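Side-chain contacts in oligopeptide ABC transporter, periplasmic oligopeptide-binding protein, putative (Thermotoga maritima MSB8, PDB 5IPW), which probably binds oligopeptides in the periplasm and delivers them to an ABC transporter for uptake: residues Met456-Trp461 / Gly465-Ile470; Val359-Ala364 / Arg437-Thr442; Ile443-Thr446 / His450-Val453; Lys403-Tyr408 / Glu584-Ile589. All coordinates share one frame; numbering follows the deposited sequence.

Contact 1. Residues Met456-Trp461 / Gly465-Ile470; sequences MVKEYW and GVWVEI
Trp461 and Lys458 of the helix meet Val466, Val468 and Glu469 of the following loop and strand in two unlike ways. The apolar half is tight and buried. Val468 sets CG1 against the six-membered rim of the Trp461 indole, 3.7 Å from CE3 and in the ring plane, while its CG2 faces the backbone and CG of Lys458. With CG anti to the carbonyl carbon (chi1 -77°), the indole presents its CE3 edge to Val468; one face is covered by Val457 CG1, and NE1 is bound to Leu365 O. The CB atoms of Trp461 and Val466 pack 4.2 Å apart. On the partly exposed side a water bridges Lys458 O and Val468 N. Lys458 runs past Val468 in the opposite direction, bent at chi4, and its NZ donates to Val468 O at 2.8 Å, nearly along the C=O axis. NZ also makes a salt bridge with Glu469 through two weak bonds, the shorter 3.2 Å to OE2, which also accepts from Trp467 NE1. A methionine in place of Lys458 would probably leave Val468 O without this donor and the Glu469 carboxylate without this cationic partner. Val466 N reaches back to Trp461 O at 2.9 Å, and Gly465, with positive phi, is the C-prime residue of the Schellman motif that ends helix 448-462 and turns the chain into strand 467-472 of a beta-alpha-beta unit.

Contact 2. Residues Val359-Ala364 / Arg437-Thr442; sequences VRFRQA and RPLRFT
Phe361 reaches from helix 359-367 to Leu439, just before strand 440-445, and to Phe441 on it, and so packs the helix against the mixed sheet of a lobe of the periplasmic-binding-protein fold. The backbones stay well apart, with CA atoms of Phe361 and Leu439 separated by 11.8 Å, and side chains alone bridge the interval. From its CB, which points at the strand, Phe361 extends with CG anti to the backbone N (chi1 -176°), carrying the ring straight out from the helix. Farther along the ring, CE1 comes to 4.4 Å from Leu439 CD1, a methyl that approaches obliquely. The phenylalanines are steeply inclined to one another, their ring planes about 69° apart. Phe441 holds CG between its backbone N and carbonyl carbon (chi1 58°), which turns its ring toward the helix and brings CE1 to the edge of the Phe361 ring, near the plane of that ring. No polar atom takes part in the touching, and all three residues are buried. Neighbours complete the apolar cluster: Leu417 of helix 410-420 and Val355 of helix 350-357 pack on Phe361, Phe356 meets Phe441 edge-to-face, and Val466 lies against Leu439. The closest approach between the two segments is at the tip of the helix side chain, where Phe361 CZ lies 4.2 Å from Phe441 CE1.

Contact 3. Residues Ile443-Thr446 / His450-Val453; sequences ITVT and HVDV
In the beta-alpha-beta unit built from strand 440-445, helix 448-462 and strand 467-472, this contact lies at the first connection, where the strand gives way to the helix and Val445 meets His450 and Val451. Val445 points at the helix. Its CB faces the CB of His450 at 3.9 Å, and its CG2 lies 3.6 Å from CG2 of Val451, the two side chains crossing at about a right angle. The torsion of Val445 (chi1 -50°) sets CG2 between the backbone N and the carbonyl carbon, where it also comes near the backbone N of Val451. Val451 answers with the methyl that is anti to its own carbonyl carbon. The imidazole of His450 is directed away from this valine pair, and its CD2 is 3.7 Å from Thr446 O, a plain packing contact in which the oxygen lies oblique to the ring. Polar ends are engaged outside the two segments: His450 ND1 is hydrogen-bonded to Ser339 OG, which ties down one edge of the imidazole, and Thr446, whose CB points away from the helix, bonds through OG1 to Leu473 O. Around the connection, Val491 of strand 489-494 packs on both Val445 and His450, Asn472 at the end of strand 467-472 touches Val445 and Val451, and on the helix Asp452 and Val453 lie against Leu378 of helix 371-379.

Contact 4. Residues Lys403-Tyr408 / Glu584-Ile589; sequences KAYAEY and ENLWMI
Apolar packing carries the whole of the touch between Ala404, Tyr405 and Leu586, and one methyl, Leu586 CD2, receives both partners. Tyr405 holds CG anti to the carbonyl carbon (chi1 -73°), carrying the ring to where its CD1 lies 3.9 Å from that methyl; the two side chains cross at about a right angle and the methyl approaches the ring obliquely. Ala404 CB adds a looser contact with the same methyl, at 4.3 Å. Ala404 has positive phi (44°) as the first residue to leave helix 399-403, and the CB atoms of Ala404 and Tyr405 both point toward the other loop. Two connecting loops thus meet here: one links helix 399-403 to helix 410-420, the other leads from helix 568-584 into strand 589-591, an outermost strand of the five-stranded mixed sheet in this lobe of the binding-protein fold. No hydrogen bond passes between the segments; Tyr405 O is bound to Arg371 NH1, and Asn585 ND2 to Ile581 O in the preceding helix. In the second loop Trp587 stacks on Trp518, and Asn585 CB lies over one face of its indole, 3.4 Å above the plane. The Tyr405 side chain also packs on Gln363, Ser366 and Leu367 of helix 359-367.

How the contacts relate
From the N terminus, residues 359-364 open contact 2 and residues 403-408 open contact 4. Contact 2 closes at 437-442, inside the span of contact 4, so these two cross; they also touch, Arg362 CD packing on Leu586 O. The chain runs directly on into contact 3, which closes the short turn from strand 440-445 into helix 448-462, and contact 1 then closes the turn from that helix into strand 467-472. Both are nested within the long loop that contact 4 shuts at 584-589. Backbone pairing of Trp467 with Leu439 and Phe441 joins contacts 1 and 2, and Glu469 with Ile443 joins 1 and 3, tying helices and loops to one mixed sheet.

Contact 1. Residues Met456-Trp461 / Gly465-Ile470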
# COMPACT_ATOMS: atom_id res chain seq x y z
N MET A 456 11.33 -3.98 -28.15
CA MET A 456 11.56 -5.41 -28.32
C MET A 456 10.29 -6.11 -28.77
O MET A 456 10.37 -7.08 -29.53
CB MET A 456 12.05 -6.03 -27.01
CG MET A 456 13.41 -5.52 -26.57
SD MET A 456 13.87 -6.05 -24.91
CE MET A 456 13.36 -7.77 -24.96
N VAL A 457 9.14 -5.64 -28.31
CA VAL A 457 7.84 -6.20 -28.71
C VAL A 457 7.52 -5.89 -30.18
O VAL A 457 6.74 -6.61 -30.82
CB VAL A 457 6.69 -5.69 -27.80
CG1 VAL A 457 5.34 -6.25 -28.23
CG2 VAL A 457 6.96 -6.07 -26.34
N LYS A 458 8.11 -4.82 -30.70
CA LYS A 458 8.10 -4.52 -32.13
C LYS A 458 8.46 -5.78 -32.92
O LYS A 458 7.71 -6.19 -33.81
CB LYS A 458 9.09 -3.39 -32.44
CG LYS A 458 8.94 -2.76 -33.82
CD LYS A 458 9.80 -1.51 -33.93
CE LYS A 458 10.09 -1.15 -35.38
NZ LYS A 458 8.86 -1.08 -36.22
N GLU A 459 9.60 -6.38 -32.58
CA GLU A 459 10.03 -7.63 -33.21
C GLU A 459 9.05 -8.77 -33.01
O GLU A 459 8.70 -9.46 -33.96
CB GLU A 459 11.41 -8.06 -32.68
CG GLU A 459 12.58 -7.35 -33.34
CD GLU A 459 12.73 -7.71 -34.81
OE1 GLU A 459 12.73 -8.92 -35.15
OE2 GLU A 459 12.85 -6.78 -35.63
N TYR A 460 8.60 -8.98 -31.78
CA TYR A 460 7.77 -10.16 -31.49
C TYR A 460 6.44 -10.10 -32.23
O TYR A 460 5.91 -11.13 -32.65
CB TYR A 460 7.51 -10.32 -29.98
CG TYR A 460 8.75 -10.27 -29.09
CD1 TYR A 460 10.03 -10.51 -29.60
CD2 TYR A 460 8.63 -9.98 -27.74
CE1 TYR A 460 11.15 -10.45 -28.80
CE2 TYR A 460 9.75 -9.93 -26.92
CZ TYR A 460 11.01 -10.17 -27.46
OH TYR A 460 12.12 -10.11 -26.67
N TRP A 461 5.93 -8.88 -32.41
CA TRP A 461 4.66 -8.66 -33.09
C TRP A 461 4.79 -8.65 -34.63
O TRP A 461 3.83 -8.95 -35.34
CB TRP A 461 3.98 -7.38 -32.58
CG TRP A 461 3.32 -7.54 -31.22
CD1 TRP A 461 3.16 -8.70 -30.50
CD2 TRP A 461 2.68 -6.52 -30.45
NE1 TRP A 461 2.49 -8.45 -29.34
CE2 TRP A 461 2.18 -7.12 -29.28
CE3 TRP A 461 2.49 -5.14 -30.64
CZ2 TRP A 461 1.50 -6.40 -28.30
CZ3 TRP A 461 1.81 -4.43 -29.66
CH2 TRP A 461 1.33 -5.05 -28.50
N GLY A 465 2.86 -10.48 -38.00
CA GLY A 465 2.45 -9.55 -39.04
C GLY A 465 1.81 -8.26 -38.55
O GLY A 465 1.20 -7.53 -39.33
N VAL A 466 1.94 -7.97 -37.26
CA VAL A 466 1.39 -6.76 -36.69
C VAL A 466 2.47 -5.69 -36.65
O VAL A 466 3.48 -5.84 -35.96
CB VAL A 466 0.81 -7.00 -35.29
CG1 VAL A 466 0.47 -5.68 -34.61
CG2 VAL A 466 -0.42 -7.90 -35.35
N TRP A 467 2.24 -4.61 -37.39
CA TRP A 467 3.22 -3.53 -37.54
C TRP A 467 3.02 -2.49 -36.44
O TRP A 467 1.93 -1.93 -36.30
CB TRP A 467 3.04 -2.86 -38.91
CG TRP A 467 4.13 -1.91 -39.30
CD1 TRP A 467 5.17 -1.45 -38.53
CD2 TRP A 467 4.28 -1.26 -40.57
NE1 TRP A 467 5.95 -0.58 -39.25
CE2 TRP A 467 5.42 -0.44 -40.50
CE3 TRP A 467 3.54 -1.30 -41.77
CZ2 TRP A 467 5.86 0.33 -41.58
CZ3 TRP A 467 3.98 -0.53 -42.84
CH2 TRP A 467 5.12 0.27 -42.74
N VAL A 468 4.06 -2.23 -35.65
CA VAL A 468 4.00 -1.15 -34.68
C VAL A 468 5.23 -0.27 -34.74
O VAL A 468 6.31 -0.71 -35.15
CB VAL A 468 3.81 -1.67 -33.24
CG1 VAL A 468 2.48 -2.41 -33.12
CG2 VAL A 468 4.97 -2.55 -32.81
N GLU A 469 5.04 0.99 -34.37
CA GLU A 469 6.12 1.93 -34.10
C GLU A 469 5.95 2.45 -32.69
O GLU A 469 4.89 2.29 -32.08
CB GLU A 469 6.10 3.11 -35.08
CG GLU A 469 6.22 2.72 -36.55
CD GLU A 469 7.52 2.02 -36.89
OE1 GLU A 469 8.52 2.17 -36.15
OE2 GLU A 469 7.55 1.32 -37.93
N ILE A 470 7.00 3.07 -32.17
CA ILE A 470 7.05 3.50 -30.79
C ILE A 470 7.28 5.00 -30.73
O ILE A 470 8.31 5.48 -31.19
CB ILE A 470 8.20 2.79 -30.04
CG1 ILE A 470 8.06 1.26 -30.13
CG2 ILE A 470 8.27 3.24 -28.59
CD1 ILE A 470 6.76 0.69 -29.61
O HOH W 1 5.68 -4.87 -35.56

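Contact 2. Residues Val359-Ala364 / Arg437-Thr442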
# COMPACT_ATOMS: atom_id res chain seq x y z
N VAL A 359 -11.56 -9.78 -28.75
CA VAL A 359 -10.78 -10.46 -27.72
C VAL A 359 -9.61 -11.24 -28.31
O VAL A 359 -8.49 -11.21 -27.80
CB VAL A 359 -11.65 -11.46 -26.92
CG1 VAL A 359 -10.84 -12.10 -25.80
CG2 VAL A 359 -12.90 -10.79 -26.36
N ARG A 360 -9.90 -11.96 -29.39
CA ARG A 360 -8.92 -12.80 -30.06
C ARG A 360 -7.69 -12.03 -30.52
O ARG A 360 -6.59 -12.57 -30.53
CB ARG A 360 -9.59 -13.51 -31.24
CG ARG A 360 -10.58 -14.59 -30.81
CD ARG A 360 -11.88 -14.52 -31.59
NE ARG A 360 -11.66 -14.55 -33.03
CZ ARG A 360 -12.61 -14.38 -33.95
NH1 ARG A 360 -13.87 -14.16 -33.60
NH2 ARG A 360 -12.28 -14.43 -35.23
N PHE A 361 -7.88 -10.77 -30.91
CA PHE A 361 -6.76 -9.92 -31.29
C PHE A 361 -5.84 -9.69 -30.10
O PHE A 361 -4.61 -9.72 -30.23
CB PHE A 361 -7.23 -8.57 -31.87
CG PHE A 361 -6.10 -7.71 -32.37
CD1 PHE A 361 -5.32 -8.11 -33.45
CD2 PHE A 361 -5.77 -6.51 -31.73
CE1 PHE A 361 -4.25 -7.34 -33.90
CE2 PHE A 361 -4.71 -5.74 -32.18
CZ PHE A 361 -3.95 -6.15 -33.27
N ARG A 362 -6.44 -9.48 -28.93
CA ARG A 362 -5.66 -9.25 -27.70
C ARG A 362 -4.98 -10.54 -27.25
O ARG A 362 -3.76 -10.55 -27.02
CB ARG A 362 -6.55 -8.66 -26.60
CG ARG A 362 -7.26 -7.38 -27.05
CD ARG A 362 -7.90 -6.63 -25.90
NE ARG A 362 -9.04 -7.34 -25.30
CZ ARG A 362 -10.33 -7.08 -25.54
NH1 ARG A 362 -10.71 -6.14 -26.40
NH2 ARG A 362 -11.25 -7.79 -24.90
N GLN A 363 -5.75 -11.62 -27.15
CA GLN A 363 -5.20 -12.96 -26.88
C GLN A 363 -3.97 -13.20 -27.76
O GLN A 363 -2.89 -13.58 -27.27
CB GLN A 363 -6.25 -14.04 -27.14
CG GLN A 363 -7.38 -14.06 -26.12
CD GLN A 363 -8.54 -14.97 -26.51
OE1 GLN A 363 -8.58 -15.53 -27.60
NE2 GLN A 363 -9.50 -15.11 -25.60
N ALA A 364 -4.13 -12.95 -29.06
CA ALA A 364 -3.04 -13.08 -30.02
C ALA A 364 -1.86 -12.18 -29.68
O ALA A 364 -0.70 -12.62 -29.72
CB ALA A 364 -3.55 -12.77 -31.43
N ARG A 437 -5.79 -1.70 -45.74
CA ARG A 437 -4.71 -0.95 -45.10
C ARG A 437 -3.75 -1.91 -44.43
O ARG A 437 -4.19 -2.93 -43.89
CB ARG A 437 -5.23 0.03 -44.04
CG ARG A 437 -5.32 1.48 -44.49
CD ARG A 437 -5.69 2.37 -43.31
NE ARG A 437 -7.00 2.03 -42.75
CZ ARG A 437 -7.46 2.44 -41.57
NH1 ARG A 437 -8.68 2.06 -41.18
NH2 ARG A 437 -6.73 3.22 -40.78
N PRO A 438 -2.45 -1.57 -44.44
CA PRO A 438 -1.49 -2.38 -43.69
C PRO A 438 -1.88 -2.35 -42.22
O PRO A 438 -2.18 -1.28 -41.68
CB PRO A 438 -0.15 -1.66 -43.89
CG PRO A 438 -0.38 -0.61 -44.92
CD PRO A 438 -1.84 -0.34 -44.97
N LEU A 439 -1.91 -3.52 -41.58
CA LEU A 439 -2.25 -3.59 -40.16
C LEU A 439 -1.12 -2.97 -39.34
O LEU A 439 -0.07 -3.58 -39.12
CB LEU A 439 -2.53 -5.03 -39.73
CG LEU A 439 -2.96 -5.15 -38.28
CD1 LEU A 439 -4.14 -6.10 -38.15
CD2 LEU A 439 -1.80 -5.62 -37.43
N ARG A 440 -1.36 -1.73 -38.91
CA ARG A 440 -0.35 -0.91 -38.28
C ARG A 440 -0.98 0.00 -37.24
O ARG A 440 -2.11 0.48 -37.42
CB ARG A 440 0.38 -0.08 -39.33
CG ARG A 440 1.37 0.95 -38.77
CD ARG A 440 2.08 1.70 -39.88
NE ARG A 440 3.05 2.66 -39.35
CZ ARG A 440 4.01 3.26 -40.06
NH1 ARG A 440 4.16 3.03 -41.37
NH2 ARG A 440 4.83 4.11 -39.46
N PHE A 441 -0.26 0.24 -36.16
CA PHE A 441 -0.62 1.27 -35.20
C PHE A 441 0.59 1.69 -34.40
O PHE A 441 1.63 1.03 -34.44
CB PHE A 441 -1.75 0.82 -34.28
CG PHE A 441 -1.45 -0.42 -33.49
CD1 PHE A 441 -1.63 -1.68 -34.05
CD2 PHE A 441 -1.00 -0.34 -32.18
CE1 PHE A 441 -1.36 -2.83 -33.33
CE2 PHE A 441 -0.73 -1.48 -31.45
CZ PHE A 441 -0.91 -2.73 -32.02
N THR A 442 0.46 2.80 -33.68
CA THR A 442 1.55 3.37 -32.91
C THR A 442 1.35 3.11 -31.42
O THR A 442 0.27 3.34 -30.87
CB THR A 442 1.66 4.88 -33.17
OG1 THR A 442 2.22 5.10 -34.47
CG2 THR A 442 2.56 5.56 -32.13

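Contact 3. Residues Ile443-Thr446 / His450-Val453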
# COMPACT_ATOMS: atom_id res chain seq x y z
N ILE A 443 2.40 2.61 -30.77
CA ILE A 443 2.42 2.45 -29.33
C ILE A 443 2.95 3.73 -28.72
O ILE A 443 4.06 4.16 -29.03
CB ILE A 443 3.31 1.27 -28.89
CG1 ILE A 443 2.78 -0.04 -29.46
CG2 ILE A 443 3.38 1.19 -27.37
CD1 ILE A 443 3.74 -1.21 -29.31
N THR A 444 2.14 4.33 -27.86
CA THR A 444 2.50 5.56 -27.19
C THR A 444 3.02 5.25 -25.80
O THR A 444 2.34 4.59 -25.01
CB THR A 444 1.29 6.48 -27.04
OG1 THR A 444 0.67 6.66 -28.32
CG2 THR A 444 1.70 7.84 -26.47
N VAL A 445 4.23 5.73 -25.50
CA VAL A 445 4.82 5.58 -24.18
C VAL A 445 5.36 6.91 -23.69
O VAL A 445 5.43 7.88 -24.44
CB VAL A 445 5.97 4.54 -24.18
CG1 VAL A 445 5.54 3.26 -24.85
CG2 VAL A 445 7.21 5.09 -24.87
N THR A 446 5.75 6.94 -22.42
CA THR A 446 6.54 8.04 -21.88
C THR A 446 7.62 7.46 -20.97
O THR A 446 7.32 6.70 -20.04
CB THR A 446 5.66 9.09 -21.15
OG1 THR A 446 6.50 10.12 -20.61
CG2 THR A 446 4.83 8.46 -20.04
N HIS A 450 10.25 2.41 -20.93
CA HIS A 450 9.13 1.77 -21.64
C HIS A 450 9.40 1.63 -23.14
O HIS A 450 8.96 0.66 -23.77
CB HIS A 450 7.84 2.54 -21.41
CG HIS A 450 7.27 2.36 -20.03
ND1 HIS A 450 6.62 1.20 -19.64
CD2 HIS A 450 7.23 3.19 -18.96
CE1 HIS A 450 6.22 1.33 -18.39
NE2 HIS A 450 6.58 2.53 -17.96
N VAL A 451 10.11 2.60 -23.72
CA VAL A 451 10.56 2.51 -25.10
C VAL A 451 11.26 1.17 -25.31
O VAL A 451 10.85 0.37 -26.15
CB VAL A 451 11.53 3.66 -25.46
CG1 VAL A 451 12.24 3.40 -26.78
CG2 VAL A 451 10.79 4.99 -25.50
N ASP A 452 12.29 0.93 -24.50
CA ASP A 452 13.10 -0.30 -24.60
C ASP A 452 12.25 -1.56 -24.55
O ASP A 452 12.46 -2.49 -25.32
CB ASP A 452 14.13 -0.36 -23.46
CG ASP A 452 15.06 0.83 -23.46
OD1 ASP A 452 15.13 1.53 -24.49
OD2 ASP A 452 15.71 1.08 -22.42
N VAL A 453 11.29 -1.58 -23.63
CA VAL A 453 10.42 -2.74 -23.44
C VAL A 453 9.69 -3.06 -24.74
O VAL A 453 9.77 -4.18 -25.25
CB VAL A 453 9.37 -2.50 -22.34
CG1 VAL A 453 8.48 -3.72 -22.16
CG2 VAL A 453 10.03 -2.13 -21.02

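Contact 4. Residues Lys403-Tyr408 / Glu584-Ile589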
# COMPACT_ATOMS: atom_id res chain seq x y z
N LYS A 403 -1.87 -16.17 -15.51
CA LYS A 403 -1.39 -16.92 -16.68
C LYS A 403 -2.11 -16.58 -17.98
O LYS A 403 -1.50 -16.63 -19.04
CB LYS A 403 -1.42 -18.44 -16.42
CG LYS A 403 -0.18 -18.97 -15.70
CD LYS A 403 1.10 -18.21 -16.06
CE LYS A 403 2.22 -18.43 -15.06
NZ LYS A 403 3.20 -17.31 -15.12
N ALA A 404 -3.40 -16.27 -17.89
CA ALA A 404 -4.10 -15.60 -19.00
C ALA A 404 -3.71 -16.25 -20.32
O ALA A 404 -3.98 -17.44 -20.54
CB ALA A 404 -3.75 -14.12 -18.99
N TYR A 405 -3.10 -15.47 -21.21
CA TYR A 405 -2.42 -15.97 -22.37
C TYR A 405 -0.99 -15.47 -22.24
O TYR A 405 -0.50 -14.67 -23.04
CB TYR A 405 -3.09 -15.44 -23.63
CG TYR A 405 -4.43 -16.08 -23.89
CD1 TYR A 405 -5.53 -15.81 -23.09
CD2 TYR A 405 -4.60 -16.95 -24.96
CE1 TYR A 405 -6.76 -16.40 -23.33
CE2 TYR A 405 -5.83 -17.54 -25.23
CZ TYR A 405 -6.90 -17.26 -24.41
OH TYR A 405 -8.13 -17.85 -24.67
N ALA A 406 -0.35 -15.95 -21.18
CA ALA A 406 0.99 -15.51 -20.81
C ALA A 406 2.10 -16.26 -21.55
O ALA A 406 3.26 -15.83 -21.50
CB ALA A 406 1.20 -15.64 -19.30
N GLU A 407 1.77 -17.35 -22.23
CA GLU A 407 2.78 -18.18 -22.92
C GLU A 407 3.40 -17.45 -24.10
O GLU A 407 2.77 -16.58 -24.70
CB GLU A 407 2.20 -19.51 -23.43
CG GLU A 407 1.27 -20.23 -22.48
CD GLU A 407 -0.16 -19.78 -22.65
OE1 GLU A 407 -0.80 -20.20 -23.63
OE2 GLU A 407 -0.64 -18.99 -21.81
N TYR A 408 4.64 -17.80 -24.42
CA TYR A 408 5.29 -17.34 -25.63
C TYR A 408 4.98 -18.31 -26.77
O TYR A 408 5.80 -19.15 -27.12
CB TYR A 408 6.80 -17.21 -25.41
CG TYR A 408 7.58 -16.88 -26.67
CD1 TYR A 408 7.25 -15.77 -27.44
CD2 TYR A 408 8.63 -17.69 -27.09
CE1 TYR A 408 7.96 -15.46 -28.59
CE2 TYR A 408 9.34 -17.39 -28.24
CZ TYR A 408 9.01 -16.28 -28.99
OH TYR A 408 9.71 -15.98 -30.13
N GLU A 584 -11.14 -13.22 -18.91
CA GLU A 584 -11.82 -13.54 -20.16
C GLU A 584 -11.63 -12.46 -21.22
O GLU A 584 -11.49 -12.77 -22.41
CB GLU A 584 -13.30 -13.81 -19.88
CG GLU A 584 -13.52 -15.17 -19.22
CD GLU A 584 -14.84 -15.29 -18.47
OE1 GLU A 584 -15.14 -16.41 -18.01
OE2 GLU A 584 -15.57 -14.29 -18.34
N ASN A 585 -11.61 -11.19 -20.79
CA ASN A 585 -11.23 -10.07 -21.65
C ASN A 585 -9.84 -9.62 -21.23
O ASN A 585 -9.55 -9.54 -20.05
CB ASN A 585 -12.19 -8.90 -21.46
CG ASN A 585 -13.64 -9.31 -21.59
OD1 ASN A 585 -14.26 -9.11 -22.62
ND2 ASN A 585 -14.20 -9.89 -20.52
N LEU A 586 -8.97 -9.33 -22.18
CA LEU A 586 -7.59 -8.97 -21.83
C LEU A 586 -7.28 -7.52 -22.18
O LEU A 586 -6.36 -7.23 -22.95
CB LEU A 586 -6.60 -9.93 -22.49
CG LEU A 586 -5.90 -10.93 -21.57
CD1 LEU A 586 -6.88 -11.64 -20.64
CD2 LEU A 586 -5.14 -11.95 -22.40
N TRP A 587 -8.04 -6.61 -21.57
CA TRP A 587 -7.91 -5.17 -21.84
C TRP A 587 -6.54 -4.62 -21.52
O TRP A 587 -6.08 -3.69 -22.17
CB TRP A 587 -8.94 -4.40 -21.06
CG TRP A 587 -10.32 -4.69 -21.45
CD1 TRP A 587 -10.90 -4.48 -22.66
CD2 TRP A 587 -11.33 -5.25 -20.61
NE1 TRP A 587 -12.21 -4.87 -22.63
CE2 TRP A 587 -12.50 -5.34 -21.38
CE3 TRP A 587 -11.36 -5.67 -19.28
CZ2 TRP A 587 -13.70 -5.85 -20.87
CZ3 TRP A 587 -12.54 -6.17 -18.76
CH2 TRP A 587 -13.69 -6.26 -19.56
N MET A 588 -5.89 -5.18 -20.50
CA MET A 588 -4.49 -4.84 -20.22
C MET A 588 -3.61 -6.03 -20.58
O MET A 588 -3.87 -7.15 -20.15
CB MET A 588 -4.30 -4.48 -18.75
CG MET A 588 -4.70 -3.05 -18.41
SD MET A 588 -4.63 -2.68 -16.64
CE MET A 588 -6.06 -3.59 -16.07
N ILE A 589 -2.58 -5.77 -21.38
CA ILE A 589 -1.63 -6.80 -21.75
C ILE A 589 -0.27 -6.38 -21.21
O ILE A 589 0.39 -5.51 -21.75
CB ILE A 589 -1.55 -7.00 -23.28
CG1 ILE A 589 -2.91 -7.48 -23.82
CG2 ILE A 589 -0.46 -7.99 -23.64
CD1 ILE A 589 -3.01 -7.47 -25.33